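Local structure of N-isopropylammelide isopropylaminohydrolase (Burkholderia multivorans ATCC 17616, 6NBO) at residues Leu185-Cys191 against Leu215-Glu221; Ser162-Lys166 against Ile193-Lys199; Arg222-Ala227 against Phe252-Leu257; Gln243-Ser249 against Glu271-Val277; Val62-His67 against Ile300-Val306. The protein is a zinc-binding member of the amidohydrolase family, built on a TIM-barrel fold with its zinc site at the C-terminal ends of the barrel strands. Residues are numbered along the deposited sequence.

Interaction 1: residues Leu185-Cys191 against Leu215-Glu221; sequences LGGLDPC and LDLHLHE. With ZN (zinc ion), chain B.
Leu185-Cys191 starts on strand 184-188, parallel to strand 215-219. The strand axes come within 4.5 Å, at 16° to each other. The register pairs Leu185 with Leu215 and Leu188 with His218. Leu185 O accepts from Asp216 N at 2.9 Å, and Leu185 CD2 lies 4.1 Å from Leu215 CD2. Gly186 CA makes a CA-H...O contact with Asp216 O at 3.3 Å. Gly187 is extended, and its O accepts from His218 N at 2.8 Å. A CB on Gly187 would crowd Leu217 CD2. Water 1 accepts from His218 ND1 (2.7 Å) and donates to Asp216 O (2.7 Å). Leu188 CB meets His218 CB at 3.9 Å. The chain bends at Asp189 (phi 29°), whose N donates to His218 O at 3.2 Å. With chi1 m, the Asp189 carboxylate takes two hydrogen bonds from one residue: OD1 from His220 N (2.8 Å) and OD2 from His220 ND1 (2.9 Å). Pro190 CD packs on Leu219 CD1 at 3.9 Å. Cys191 N donates to Glu221 OE2 at 2.7 Å, while Glu221 OE1 is hydrogen-bonded to Ser229 OG. With chi1 m, His218 NE2 binds the chain B zinc ion at 2.3 Å; His65, His67 and Asp304 complete that site. The pair forms the two strands of a beta-alpha-beta unit, joined through helix 197-211, with a metal ligand near the C-terminal strand end, as in the TIM barrels of amidohydrolases.

Interaction 2: residues Ser162-Lys166 against Ile193-Lys199; sequences SGVLK and IEGDPVK
Neither segment pairs as a strand. Ser162-Lys166 is an irregular loop after strand 153-159. Ile193-Asp196 is also loop, and helix 197-211 begins at Pro197. The nearest CA atoms are those of Leu165 and Glu194, 6.0 Å apart. Gly163 has phi/psi 103/166, a conformation that suits glycine, and its CA lies 4.1 Å from Ile193 CG2. Gly195 also has positive phi (80°). Asp196 is the N-cap of the helix, its OD1 accepting from Lys199 N at 3.2 Å. Glu194 folds back with chi1 and chi2 both m, so its carboxylate faces the loop. Glu194 OE2 accepts from Val164 N and Glu194 OE1 from Leu165 N, both at 2.8 Å. Val164 N also makes a weak hydrogen bond to Glu194 OE1, at 3.2 Å. Water 3 extends the pattern, donating to Glu194 OE1 (2.8 Å) and accepting from Lys166 N (2.9 Å). Leu165, chi1 m and chi2 t, points toward the other segment. Leu165 CD1 lies 3.6 Å from Asp196 O and 4.0 Å from Lys199 CB. Leu165 also touches Ala200 and Val203 of the helix. Lys166 reaches back so that CE is 3.2 Å from Ile193 O. Water 2 donates to Leu165 O at 2.7 Å and is weakly bonded by Lys199 NZ at 3.5 Å. One carboxylate gathers successive backbone amides, which fixes the loop after strand 153-159 to the loop between strand 184-188 and helix 197-211.

Interaction 3: residues Arg222-Ala227 against Phe252-Leu257; sequences RGSMGA and FCLGDL
This is a salt-bridged, partly buried contact between the first part of helix 223-239, with Arg222 before it, and the short, weakly bonded helix about 253-256. The nearest CA atoms are those of Arg222 and Cys253, 4.6 Å apart. A bidentate salt bridge links the parts: Arg222 NE meets Asp256 OD2 at 2.8 Å, and Arg222 NH2 meets Asp256 OD1 at 2.8 Å. Arg222 bends to do this, with chi1, chi2 and chi3 all m; Asp256 has chi1 m. Asp256 OD2 also accepts from Gly223 N at 2.9 Å. Gly223 has positive phi (63°), as glycine readily does. These segments follow consecutive barrel strands, 215-219 and 246-250, so the contact ties together two successive connections of the amidohydrolase TIM barrel. Beside the polar bonds, Cys253 and Leu257 pack against the helix. Cys253, chi1 p, places SG 3.6 Å from Gly226 C, and its CB is 3.6 Å from Gly223 O. A CB on Gly226 would clash with Cys253 CB. Ala227 CB rests 3.8 Å from Leu257 CD1.

Interaction 4: residues Gln243-Ser249 against Glu271-Val277; sequences QHKVTIS and ELGVAVV
Two adjacent parallel strands of the TIM barrel, 246-249 and 275-277, make this contact, with the loop before one strand and the helix end and turn before the other. The axes approach to 4.7 Å at 30°. Val277, Ile248 and Val274 have the largest buried areas. Val277 N donates to Ile248 O at 2.9 Å, and Val277 CG2 packs 3.7 Å from Thr247 CG2. Ser249 pairs with Val277; Ser249 OG is hydrogen-bonded to Asp216 OD1 and His65 ND1. Ile248, chi1 and chi2 both m, pairs with Val276. Ile248 N donates to Ala275 O at 3.1 Å, and Ile248 CG1 meets Val274 CG1 at 3.6 Å. Water 6 bridges the backbones, donating to Val246 O (2.7 Å) and accepting from Ala275 N (3.1 Å). Helix 259-272 ends in a Schellman motif at Gly273, with positive phi (65°). Gln243 NE2 donates to Glu271 O at 2.8 Å. His244 N donates to Leu272 O at 2.9 Å. Gly273 CA makes a CH-pi contact over the His244 ring, 3.6 Å from its centroid.

Interaction 5: residues Val62-His67 against Ile300-Val306; sequences VEGHTH and IGGNDGV. With ZN (zinc ion), chain B; ZN (zinc ion), chain M.
Asp304 holds two zinc ions at once: its OD1 binds zinc of chain B at 2.3 Å, and its OD2 binds zinc of chain M at 2.4 Å. The site lies in an amidohydrolase TIM barrel, where the His65-Thr66-His67 sequence is the family's HxH metal motif at the end of the first barrel strand. With chi1 t at His65 and m at His67, both NE2 atoms reach the chain B ion: His65 NE2 at 2.1 Å, His67 NE2 at 2.3 Å; His218 completes its ligands. Asp304 has positive phi (66°). His250 also binds the chain M ion, as does water 8 at 2.3 Å. The two segments run 47° apart end to end, and strand 56-66 turns a corner at His65. Their nearest CA pairs are His65 with Gly302 and Thr66 with Asp304. Gly64 N donates to Gly301 O at 3.1 Å, and Asp304 N donates to His65 O at 2.9 Å. Glycines allow this closeness: a CB on Gly64 would clash with Ile300 CG2, and one on Gly302 with His65 CB. Glu63, chi1 t and chi2 p, hydrogen-bonds both segments. Glu63 OE2 accepts from Asn303 ND2 (2.8 Å) and Asn303 N (3.1 Å), and Glu63 OE1 from His65 N (2.9 Å). His65 ND1 is hydrogen-bonded to Ser249 OG. Water 7 bridges His67 O and Val306 N, at 2.9 Å each. Thr66 OG1 donates to Asp304 O at 2.8 Å.

From the N terminus, Val62-His67 opens the longest loop, which interaction 5 closes at Ile300-Val306 by joining the ends of the first and last barrel strands. The other four contacts lie within that loop. Interaction 2 opens at Ser162, closes at Ile193-Lys199 and so crosses interaction 1, which closes at Leu215-Glu221. Interaction 3 then opens at Arg222 and closes at Phe252-Leu257. It crosses interaction 4, which closes at Glu271-Val277. Interactions 1 and 4 meet where strands 215-219 and 246-250 are neighbours in the sheet; interaction 4 meets interaction 5 through strands 275-278 and 299-301. Interactions 1 and 5 share the chain B zinc ion. Interactions 2 and 3 tie together segments that follow successive barrel strands, at the strands' C-terminal ends.

Interaction 1: residues Leu185-Cys191 against Leu215-Glu221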
# COMPACT_ATOMS: atom_id res chain seq x y z
N LEU A 185 12.54 3.37 5.63
CA LEU A 185 12.74 4.79 5.90
C LEU A 185 11.94 5.61 4.90
O LEU A 185 11.97 5.34 3.69
CB LEU A 185 14.22 5.15 5.82
CG LEU A 185 14.57 6.56 6.29
CD1 LEU A 185 14.08 6.77 7.73
CD2 LEU A 185 16.07 6.81 6.17
N GLY A 186 11.23 6.62 5.39
CA GLY A 186 10.52 7.55 4.54
C GLY A 186 11.22 8.90 4.45
O GLY A 186 12.29 9.13 5.01
N GLY A 187 10.58 9.81 3.73
CA GLY A 187 11.14 11.12 3.48
C GLY A 187 10.34 11.80 2.40
O GLY A 187 9.41 11.22 1.82
N LEU A 188 10.69 13.06 2.12
CA LEU A 188 9.91 13.78 1.12
C LEU A 188 10.74 14.90 0.51
O LEU A 188 11.70 15.40 1.10
CB LEU A 188 8.62 14.34 1.71
CG LEU A 188 8.61 15.57 2.63
CD1 LEU A 188 7.16 15.97 2.93
CD2 LEU A 188 9.37 15.30 3.92
N ASP A 189 10.34 15.27 -0.72
CA ASP A 189 10.68 16.51 -1.43
C ASP A 189 12.03 17.09 -1.04
O ASP A 189 12.11 18.10 -0.31
CB ASP A 189 9.56 17.51 -1.21
CG ASP A 189 8.20 16.95 -1.62
OD1 ASP A 189 8.18 15.98 -2.42
OD2 ASP A 189 7.17 17.46 -1.16
N PRO A 190 13.11 16.51 -1.57
CA PRO A 190 14.46 16.96 -1.18
C PRO A 190 14.72 18.42 -1.51
O PRO A 190 15.52 19.07 -0.83
CB PRO A 190 15.38 16.02 -1.98
CG PRO A 190 14.53 14.80 -2.25
CD PRO A 190 13.15 15.35 -2.47
N CYS A 191 14.06 18.96 -2.54
CA CYS A 191 14.18 20.39 -2.84
C CYS A 191 13.14 21.22 -2.08
O CYS A 191 13.50 22.14 -1.34
CB CYS A 191 14.04 20.64 -4.35
SG CYS A 191 15.45 20.13 -5.34
N LEU A 215 13.82 2.27 1.32
CA LEU A 215 13.21 3.59 1.47
C LEU A 215 11.96 3.68 0.61
O LEU A 215 11.87 3.06 -0.45
CB LEU A 215 14.16 4.72 1.08
CG LEU A 215 15.49 4.77 1.82
CD1 LEU A 215 16.57 4.04 1.02
CD2 LEU A 215 15.87 6.20 2.07
N ASP A 216 11.00 4.46 1.09
CA ASP A 216 9.80 4.79 0.33
C ASP A 216 9.61 6.29 0.50
O ASP A 216 9.23 6.75 1.59
CB ASP A 216 8.57 4.00 0.82
CG ASP A 216 7.32 4.25 -0.01
OD1 ASP A 216 7.13 5.38 -0.50
OD2 ASP A 216 6.50 3.31 -0.15
N LEU A 217 9.85 7.05 -0.56
CA LEU A 217 9.98 8.50 -0.49
C LEU A 217 8.78 9.17 -1.15
O LEU A 217 8.45 8.85 -2.29
CB LEU A 217 11.28 8.95 -1.16
CG LEU A 217 12.54 8.31 -0.57
CD1 LEU A 217 13.76 8.66 -1.39
CD2 LEU A 217 12.73 8.74 0.89
N HIS A 218 8.12 10.09 -0.42
CA HIS A 218 7.09 10.94 -1.00
C HIS A 218 7.74 11.96 -1.92
O HIS A 218 8.57 12.76 -1.48
CB HIS A 218 6.32 11.69 0.10
CG HIS A 218 5.30 10.86 0.83
ND1 HIS A 218 5.65 9.81 1.65
CD2 HIS A 218 3.95 10.98 0.92
CE1 HIS A 218 4.56 9.29 2.19
NE2 HIS A 218 3.51 9.99 1.76
N LEU A 219 7.35 11.99 -3.19
CA LEU A 219 7.88 12.99 -4.12
C LEU A 219 6.70 13.72 -4.74
O LEU A 219 6.12 13.26 -5.72
CB LEU A 219 8.77 12.34 -5.19
CG LEU A 219 9.53 13.40 -6.02
CD1 LEU A 219 10.44 14.25 -5.12
CD2 LEU A 219 10.34 12.77 -7.14
N HIS A 220 6.34 14.86 -4.14
CA HIS A 220 5.28 15.71 -4.67
C HIS A 220 5.80 16.75 -5.65
O HIS A 220 4.99 17.42 -6.29
CB HIS A 220 4.56 16.49 -3.57
CG HIS A 220 4.16 15.67 -2.39
ND1 HIS A 220 4.93 15.58 -1.25
CD2 HIS A 220 3.06 14.91 -2.16
CE1 HIS A 220 4.33 14.81 -0.37
NE2 HIS A 220 3.19 14.38 -0.90
N GLU A 221 7.11 16.93 -5.73
CA GLU A 221 7.66 18.06 -6.47
C GLU A 221 7.26 17.98 -7.93
O GLU A 221 7.30 16.91 -8.55
CB GLU A 221 9.18 18.09 -6.33
CG GLU A 221 9.64 18.30 -4.89
CD GLU A 221 11.14 18.19 -4.75
OE1 GLU A 221 11.81 17.80 -5.73
OE2 GLU A 221 11.66 18.53 -3.67
ZN ZN B . 1.27 9.66 1.56
O HOH W 1 7.65 8.47 2.94

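Interaction 2: residues Ser162-Lys166 against Ile193-Lys199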
# COMPACT_ATOMS: atom_id res chain seq x y z
N SER A 162 7.32 16.48 8.51
CA SER A 162 7.67 17.89 8.46
C SER A 162 9.13 18.13 8.10
O SER A 162 9.61 19.26 8.25
CB SER A 162 7.35 18.56 9.80
OG SER A 162 8.08 17.94 10.84
N GLY A 163 9.84 17.11 7.63
CA GLY A 163 11.20 17.27 7.15
C GLY A 163 12.24 16.76 8.15
O GLY A 163 11.96 16.53 9.32
N VAL A 164 13.47 16.60 7.65
CA VAL A 164 14.59 16.09 8.44
C VAL A 164 15.63 17.18 8.72
O VAL A 164 16.02 17.40 9.87
CB VAL A 164 15.25 14.89 7.73
CG1 VAL A 164 16.38 14.32 8.60
CG2 VAL A 164 14.22 13.84 7.41
N LEU A 165 16.12 17.84 7.67
CA LEU A 165 17.34 18.64 7.80
C LEU A 165 17.15 19.83 8.73
O LEU A 165 18.07 20.19 9.48
CB LEU A 165 17.80 19.13 6.42
CG LEU A 165 18.25 18.07 5.43
CD1 LEU A 165 18.83 18.76 4.18
CD2 LEU A 165 19.29 17.18 6.09
N LYS A 166 16.00 20.49 8.68
CA LYS A 166 15.80 21.72 9.42
C LYS A 166 15.26 21.49 10.82
O LYS A 166 14.98 22.46 11.52
CB LYS A 166 14.86 22.65 8.66
CG LYS A 166 15.39 23.07 7.30
CD LYS A 166 14.47 24.08 6.63
CE LYS A 166 13.73 23.45 5.47
NZ LYS A 166 13.92 24.25 4.22
N ILE A 193 10.88 20.73 0.33
CA ILE A 193 10.76 20.66 1.78
C ILE A 193 12.12 20.77 2.46
O ILE A 193 12.32 21.60 3.34
CB ILE A 193 10.02 19.36 2.20
CG1 ILE A 193 8.55 19.43 1.76
CG2 ILE A 193 10.13 19.14 3.72
CD1 ILE A 193 7.73 20.44 2.53
N GLU A 194 13.10 19.96 2.03
CA GLU A 194 14.37 19.93 2.75
C GLU A 194 15.28 21.12 2.43
O GLU A 194 16.12 21.47 3.26
CB GLU A 194 15.11 18.62 2.47
CG GLU A 194 14.31 17.37 2.90
CD GLU A 194 14.21 17.21 4.41
OE1 GLU A 194 14.85 18.00 5.15
OE2 GLU A 194 13.50 16.30 4.87
N GLY A 195 15.14 21.72 1.24
CA GLY A 195 15.92 22.89 0.86
C GLY A 195 17.33 22.61 0.39
O GLY A 195 17.93 23.46 -0.28
N ASP A 196 17.88 21.45 0.72
CA ASP A 196 19.24 21.09 0.32
C ASP A 196 19.12 19.65 -0.15
O ASP A 196 19.21 18.71 0.65
CB ASP A 196 20.22 21.24 1.48
CG ASP A 196 21.65 20.95 1.11
OD1 ASP A 196 21.88 20.28 0.09
OD2 ASP A 196 22.54 21.37 1.87
N PRO A 197 18.85 19.44 -1.45
CA PRO A 197 18.45 18.11 -1.90
C PRO A 197 19.56 17.08 -1.81
O PRO A 197 19.30 15.92 -1.49
CB PRO A 197 18.01 18.35 -3.36
CG PRO A 197 18.77 19.59 -3.77
CD PRO A 197 18.77 20.44 -2.53
N VAL A 198 20.80 17.49 -2.06
CA VAL A 198 21.91 16.55 -1.98
C VAL A 198 22.13 16.11 -0.54
O VAL A 198 22.27 14.92 -0.26
CB VAL A 198 23.17 17.18 -2.60
CG1 VAL A 198 24.42 16.36 -2.25
CG2 VAL A 198 23.00 17.29 -4.12
N LYS A 199 22.13 17.07 0.38
CA LYS A 199 22.29 16.71 1.79
C LYS A 199 21.13 15.84 2.26
O LYS A 199 21.33 14.86 2.98
CB LYS A 199 22.40 17.97 2.64
CG LYS A 199 22.71 17.66 4.10
CD LYS A 199 23.00 18.93 4.89
CE LYS A 199 23.11 18.64 6.39
NZ LYS A 199 23.07 19.88 7.20
O HOH W 2 20.44 18.94 9.24
O HOH W 3 13.82 20.11 6.76

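Interaction 3: residues Arg222-Ala227 against Phe252-Leu257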
# COMPACT_ATOMS: atom_id res chain seq x y z
N ARG A 222 6.86 19.11 -8.48
CA ARG A 222 6.34 19.17 -9.83
C ARG A 222 7.44 19.48 -10.83
O ARG A 222 8.45 20.11 -10.49
CB ARG A 222 5.24 20.23 -9.91
CG ARG A 222 4.11 19.96 -8.93
CD ARG A 222 3.24 18.82 -9.43
NE ARG A 222 2.84 19.07 -10.81
CZ ARG A 222 1.82 19.85 -11.15
NH1 ARG A 222 1.07 20.42 -10.21
NH2 ARG A 222 1.53 20.05 -12.43
N GLY A 223 7.25 19.01 -12.06
CA GLY A 223 8.04 19.49 -13.19
C GLY A 223 9.52 19.20 -13.07
O GLY A 223 9.93 18.13 -12.62
N SER A 224 10.34 20.18 -13.47
CA SER A 224 11.78 19.99 -13.55
C SER A 224 12.42 19.80 -12.18
O SER A 224 13.40 19.05 -12.05
CB SER A 224 12.42 21.18 -14.27
OG SER A 224 11.93 22.39 -13.74
N MET A 225 11.89 20.45 -11.15
CA MET A 225 12.41 20.23 -9.81
C MET A 225 12.23 18.78 -9.37
O MET A 225 13.16 18.15 -8.87
CB MET A 225 11.73 21.16 -8.81
CG MET A 225 12.08 20.82 -7.38
SD MET A 225 11.05 21.70 -6.21
CE MET A 225 11.66 23.34 -6.32
N GLY A 226 11.03 18.23 -9.57
CA GLY A 226 10.81 16.83 -9.23
C GLY A 226 11.70 15.89 -10.02
O GLY A 226 12.22 14.90 -9.49
N ALA A 227 11.90 16.19 -11.31
CA ALA A 227 12.78 15.35 -12.13
C ALA A 227 14.21 15.40 -11.62
O ALA A 227 14.92 14.38 -11.63
CB ALA A 227 12.72 15.80 -13.59
N PHE A 252 4.31 12.86 -9.00
CA PHE A 252 3.51 13.68 -9.91
C PHE A 252 4.33 14.22 -11.08
O PHE A 252 3.78 14.43 -12.16
CB PHE A 252 2.90 14.86 -9.15
CG PHE A 252 2.08 14.47 -7.95
CD1 PHE A 252 1.29 13.33 -7.97
CD2 PHE A 252 2.10 15.24 -6.81
CE1 PHE A 252 0.54 12.98 -6.87
CE2 PHE A 252 1.36 14.90 -5.70
CZ PHE A 252 0.57 13.76 -5.73
N CYS A 253 5.63 14.48 -10.88
CA CYS A 253 6.40 15.08 -11.96
C CYS A 253 6.45 14.20 -13.20
O CYS A 253 6.65 14.71 -14.30
CB CYS A 253 7.83 15.40 -11.50
SG CYS A 253 8.84 13.95 -11.08
N LEU A 254 6.23 12.89 -13.05
CA LEU A 254 6.20 11.99 -14.19
C LEU A 254 5.01 12.27 -15.10
O LEU A 254 5.01 11.84 -16.25
CB LEU A 254 6.19 10.53 -13.72
CG LEU A 254 7.45 10.03 -12.99
CD1 LEU A 254 7.26 8.61 -12.41
CD2 LEU A 254 8.66 10.05 -13.92
N GLY A 255 3.99 12.97 -14.60
CA GLY A 255 2.93 13.46 -15.46
C GLY A 255 3.18 14.83 -16.05
O GLY A 255 2.47 15.23 -16.98
N ASP A 256 4.18 15.56 -15.55
CA ASP A 256 4.53 16.88 -16.09
C ASP A 256 5.53 16.82 -17.23
O ASP A 256 5.52 17.70 -18.12
CB ASP A 256 5.14 17.77 -14.99
CG ASP A 256 4.18 18.08 -13.88
OD1 ASP A 256 3.00 18.39 -14.16
OD2 ASP A 256 4.60 18.03 -12.71
N LEU A 257 6.41 15.83 -17.24
CA LEU A 257 7.55 15.83 -18.14
C LEU A 257 7.15 15.48 -19.57
O LEU A 257 6.18 14.75 -19.80
CB LEU A 257 8.61 14.84 -17.65
CG LEU A 257 9.25 15.17 -16.31
CD1 LEU A 257 10.19 14.05 -15.90
CD2 LEU A 257 9.98 16.49 -16.39

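Interaction 4: residues Gln243-Ser249 against Glu271-Val277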
# COMPACT_ATOMS: atom_id res chain seq x y z
N GLN A 243 19.15 -2.21 -5.11
CA GLN A 243 18.24 -2.85 -6.05
C GLN A 243 16.95 -3.29 -5.38
O GLN A 243 16.97 -4.01 -4.38
CB GLN A 243 18.95 -4.07 -6.64
CG GLN A 243 18.28 -4.69 -7.83
CD GLN A 243 18.40 -3.84 -9.06
OE1 GLN A 243 19.17 -2.87 -9.08
NE2 GLN A 243 17.63 -4.17 -10.09
N HIS A 244 15.82 -2.88 -5.96
CA HIS A 244 14.51 -3.29 -5.47
C HIS A 244 14.31 -2.93 -4.00
O HIS A 244 13.58 -3.63 -3.28
CB HIS A 244 14.29 -4.80 -5.68
CG HIS A 244 14.28 -5.24 -7.12
ND1 HIS A 244 15.40 -5.70 -7.78
CD2 HIS A 244 13.27 -5.33 -8.02
CE1 HIS A 244 15.09 -6.04 -9.02
NE2 HIS A 244 13.80 -5.82 -9.19
N LYS A 245 14.95 -1.88 -3.53
CA LYS A 245 14.78 -1.43 -2.16
C LYS A 245 14.27 0.00 -2.05
O LYS A 245 14.11 0.50 -0.93
CB LYS A 245 16.09 -1.56 -1.38
CG LYS A 245 16.38 -2.99 -0.94
CD LYS A 245 17.70 -3.08 -0.20
CE LYS A 245 17.52 -3.51 1.25
NZ LYS A 245 18.83 -3.57 1.95
N VAL A 246 14.00 0.68 -3.17
CA VAL A 246 13.53 2.06 -3.14
C VAL A 246 12.19 2.15 -3.86
O VAL A 246 12.01 1.57 -4.93
CB VAL A 246 14.57 3.02 -3.77
CG1 VAL A 246 13.99 4.44 -3.92
CG2 VAL A 246 15.83 3.05 -2.93
N THR A 247 11.25 2.87 -3.25
CA THR A 247 9.93 3.14 -3.81
C THR A 247 9.76 4.65 -3.87
O THR A 247 10.17 5.37 -2.94
CB THR A 247 8.84 2.50 -2.92
OG1 THR A 247 9.05 1.09 -2.86
CG2 THR A 247 7.43 2.79 -3.43
N ILE A 248 9.18 5.14 -4.96
CA ILE A 248 8.82 6.55 -5.10
C ILE A 248 7.31 6.66 -4.98
O ILE A 248 6.58 6.10 -5.81
CB ILE A 248 9.28 7.14 -6.44
CG1 ILE A 248 10.73 6.75 -6.73
CG2 ILE A 248 9.08 8.67 -6.41
CD1 ILE A 248 11.72 7.35 -5.75
N SER A 249 6.83 7.41 -3.98
CA SER A 249 5.40 7.61 -3.84
C SER A 249 4.97 8.92 -4.50
O SER A 249 5.65 9.94 -4.38
CB SER A 249 5.00 7.63 -2.36
OG SER A 249 5.01 6.31 -1.81
N GLU A 271 15.22 -0.55 -14.39
CA GLU A 271 16.52 -1.18 -14.20
C GLU A 271 16.83 -1.40 -12.72
O GLU A 271 17.36 -2.45 -12.34
CB GLU A 271 17.60 -0.32 -14.87
CG GLU A 271 19.02 -0.83 -14.69
CD GLU A 271 19.19 -2.25 -15.20
OE1 GLU A 271 18.63 -2.58 -16.26
OE2 GLU A 271 19.88 -3.04 -14.52
N LEU A 272 16.50 -0.43 -11.87
CA LEU A 272 16.85 -0.50 -10.46
C LEU A 272 15.79 -1.18 -9.61
O LEU A 272 15.94 -1.27 -8.39
CB LEU A 272 17.12 0.91 -9.92
CG LEU A 272 18.40 1.53 -10.48
CD1 LEU A 272 18.46 3.02 -10.21
CD2 LEU A 272 19.60 0.83 -9.87
N GLY A 273 14.72 -1.68 -10.22
CA GLY A 273 13.65 -2.26 -9.45
C GLY A 273 12.93 -1.26 -8.57
O GLY A 273 12.43 -1.64 -7.51
N VAL A 274 12.86 -0.00 -8.99
CA VAL A 274 12.15 1.03 -8.24
C VAL A 274 10.69 1.06 -8.70
O VAL A 274 10.42 1.29 -9.88
CB VAL A 274 12.80 2.40 -8.44
CG1 VAL A 274 11.94 3.49 -7.80
CG2 VAL A 274 14.22 2.40 -7.87
N ALA A 275 9.77 0.82 -7.77
CA ALA A 275 8.34 0.88 -8.05
C ALA A 275 7.81 2.29 -7.79
O ALA A 275 8.44 3.10 -7.11
CB ALA A 275 7.57 -0.13 -7.18
N VAL A 276 6.64 2.58 -8.35
CA VAL A 276 5.98 3.85 -8.12
C VAL A 276 4.62 3.58 -7.48
O VAL A 276 3.92 2.63 -7.82
CB VAL A 276 5.86 4.68 -9.42
CG1 VAL A 276 4.90 4.05 -10.44
CG2 VAL A 276 5.47 6.13 -9.11
N VAL A 277 4.28 4.42 -6.50
CA VAL A 277 2.97 4.38 -5.86
C VAL A 277 2.11 5.48 -6.47
O VAL A 277 2.52 6.65 -6.51
CB VAL A 277 3.07 4.56 -4.34
CG1 VAL A 277 1.67 4.73 -3.75
CG2 VAL A 277 3.82 3.41 -3.71
O HOH W 4 20.77 -2.21 -11.59
O HOH W 5 15.54 0.14 -5.76
O HOH W 6 10.05 -0.35 -4.87

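Interaction 5: residues Val62-His67 against Ile300-Val306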
# COMPACT_ATOMS: atom_id res chain seq x y z
N VAL A 62 -4.13 -5.53 -1.38
CA VAL A 62 -2.94 -4.89 -0.83
C VAL A 62 -3.18 -3.39 -0.81
O VAL A 62 -3.49 -2.79 -1.84
CB VAL A 62 -1.69 -5.22 -1.66
CG1 VAL A 62 -0.44 -4.56 -1.05
CG2 VAL A 62 -1.52 -6.74 -1.78
N GLU A 63 -3.01 -2.77 0.36
CA GLU A 63 -2.93 -1.32 0.47
C GLU A 63 -1.45 -0.94 0.45
O GLU A 63 -0.73 -1.17 1.42
CB GLU A 63 -3.63 -0.84 1.74
CG GLU A 63 -3.31 0.60 2.16
CD GLU A 63 -3.68 1.61 1.11
OE1 GLU A 63 -2.94 1.70 0.11
OE2 GLU A 63 -4.71 2.30 1.27
N GLY A 64 -0.99 -0.38 -0.67
CA GLY A 64 0.42 -0.07 -0.84
C GLY A 64 0.88 1.27 -0.30
O GLY A 64 2.08 1.55 -0.31
N HIS A 65 -0.04 2.12 0.17
CA HIS A 65 0.33 3.44 0.68
C HIS A 65 -0.84 4.04 1.43
O HIS A 65 -1.78 4.55 0.81
CB HIS A 65 0.76 4.39 -0.45
CG HIS A 65 1.27 5.73 0.01
ND1 HIS A 65 2.54 6.19 -0.29
CD2 HIS A 65 0.66 6.74 0.68
CE1 HIS A 65 2.69 7.42 0.19
NE2 HIS A 65 1.57 7.77 0.79
N THR A 66 -0.80 4.00 2.75
CA THR A 66 -1.76 4.77 3.53
C THR A 66 -1.03 5.35 4.73
O THR A 66 0.20 5.23 4.86
CB THR A 66 -2.98 3.92 3.90
OG1 THR A 66 -4.00 4.78 4.42
CG2 THR A 66 -2.62 2.85 4.95
N HIS A 67 -1.80 5.99 5.63
CA HIS A 67 -1.27 6.68 6.81
C HIS A 67 -2.20 6.29 7.96
O HIS A 67 -3.08 7.05 8.34
CB HIS A 67 -1.22 8.21 6.61
CG HIS A 67 -0.25 8.66 5.56
ND1 HIS A 67 1.04 9.02 5.85
CD2 HIS A 67 -0.38 8.81 4.22
CE1 HIS A 67 1.66 9.39 4.74
NE2 HIS A 67 0.82 9.26 3.73
N ILE A 300 2.24 0.48 -7.78
CA ILE A 300 1.59 0.15 -6.51
C ILE A 300 0.42 1.12 -6.31
O ILE A 300 0.60 2.34 -6.39
CB ILE A 300 2.59 0.28 -5.34
CG1 ILE A 300 3.83 -0.59 -5.56
CG2 ILE A 300 1.89 -0.05 -4.00
CD1 ILE A 300 5.00 -0.21 -4.65
N GLY A 301 -0.76 0.59 -6.04
CA GLY A 301 -1.90 1.44 -5.73
C GLY A 301 -2.01 1.71 -4.23
O GLY A 301 -1.61 0.89 -3.41
N GLY A 302 -2.53 2.88 -3.88
CA GLY A 302 -2.76 3.19 -2.48
C GLY A 302 -3.86 4.22 -2.30
O GLY A 302 -4.18 4.96 -3.23
N ASN A 303 -4.43 4.26 -1.09
CA ASN A 303 -5.42 5.31 -0.79
C ASN A 303 -4.77 6.66 -0.53
O ASN A 303 -5.38 7.69 -0.82
CB ASN A 303 -6.26 4.96 0.45
CG ASN A 303 -7.43 4.06 0.13
OD1 ASN A 303 -8.47 4.52 -0.37
ND2 ASN A 303 -7.29 2.76 0.42
N ASP A 304 -3.56 6.66 0.03
CA ASP A 304 -3.04 7.78 0.81
C ASP A 304 -3.89 7.89 2.07
O ASP A 304 -4.32 6.87 2.62
CB ASP A 304 -3.03 9.10 0.02
CG ASP A 304 -1.78 9.92 0.30
OD1 ASP A 304 -0.92 9.45 1.08
OD2 ASP A 304 -1.65 11.03 -0.25
N GLY A 305 -4.16 9.11 2.53
CA GLY A 305 -4.93 9.27 3.76
C GLY A 305 -6.33 8.71 3.65
O GLY A 305 -6.92 8.60 2.57
N VAL A 306 -6.89 8.35 4.80
CA VAL A 306 -8.28 7.88 4.89
C VAL A 306 -8.96 8.67 6.00
O VAL A 306 -8.71 8.42 7.19
CB VAL A 306 -8.38 6.38 5.17
CG1 VAL A 306 -9.84 5.98 5.39
CG2 VAL A 306 -7.76 5.57 4.01
ZN ZN B . 1.27 9.66 1.56
ZN ZN M . 0.30 12.23 0.38
O HOH W 7 -5.16 8.72 7.13
O HOH W 8 1.06 12.15 2.56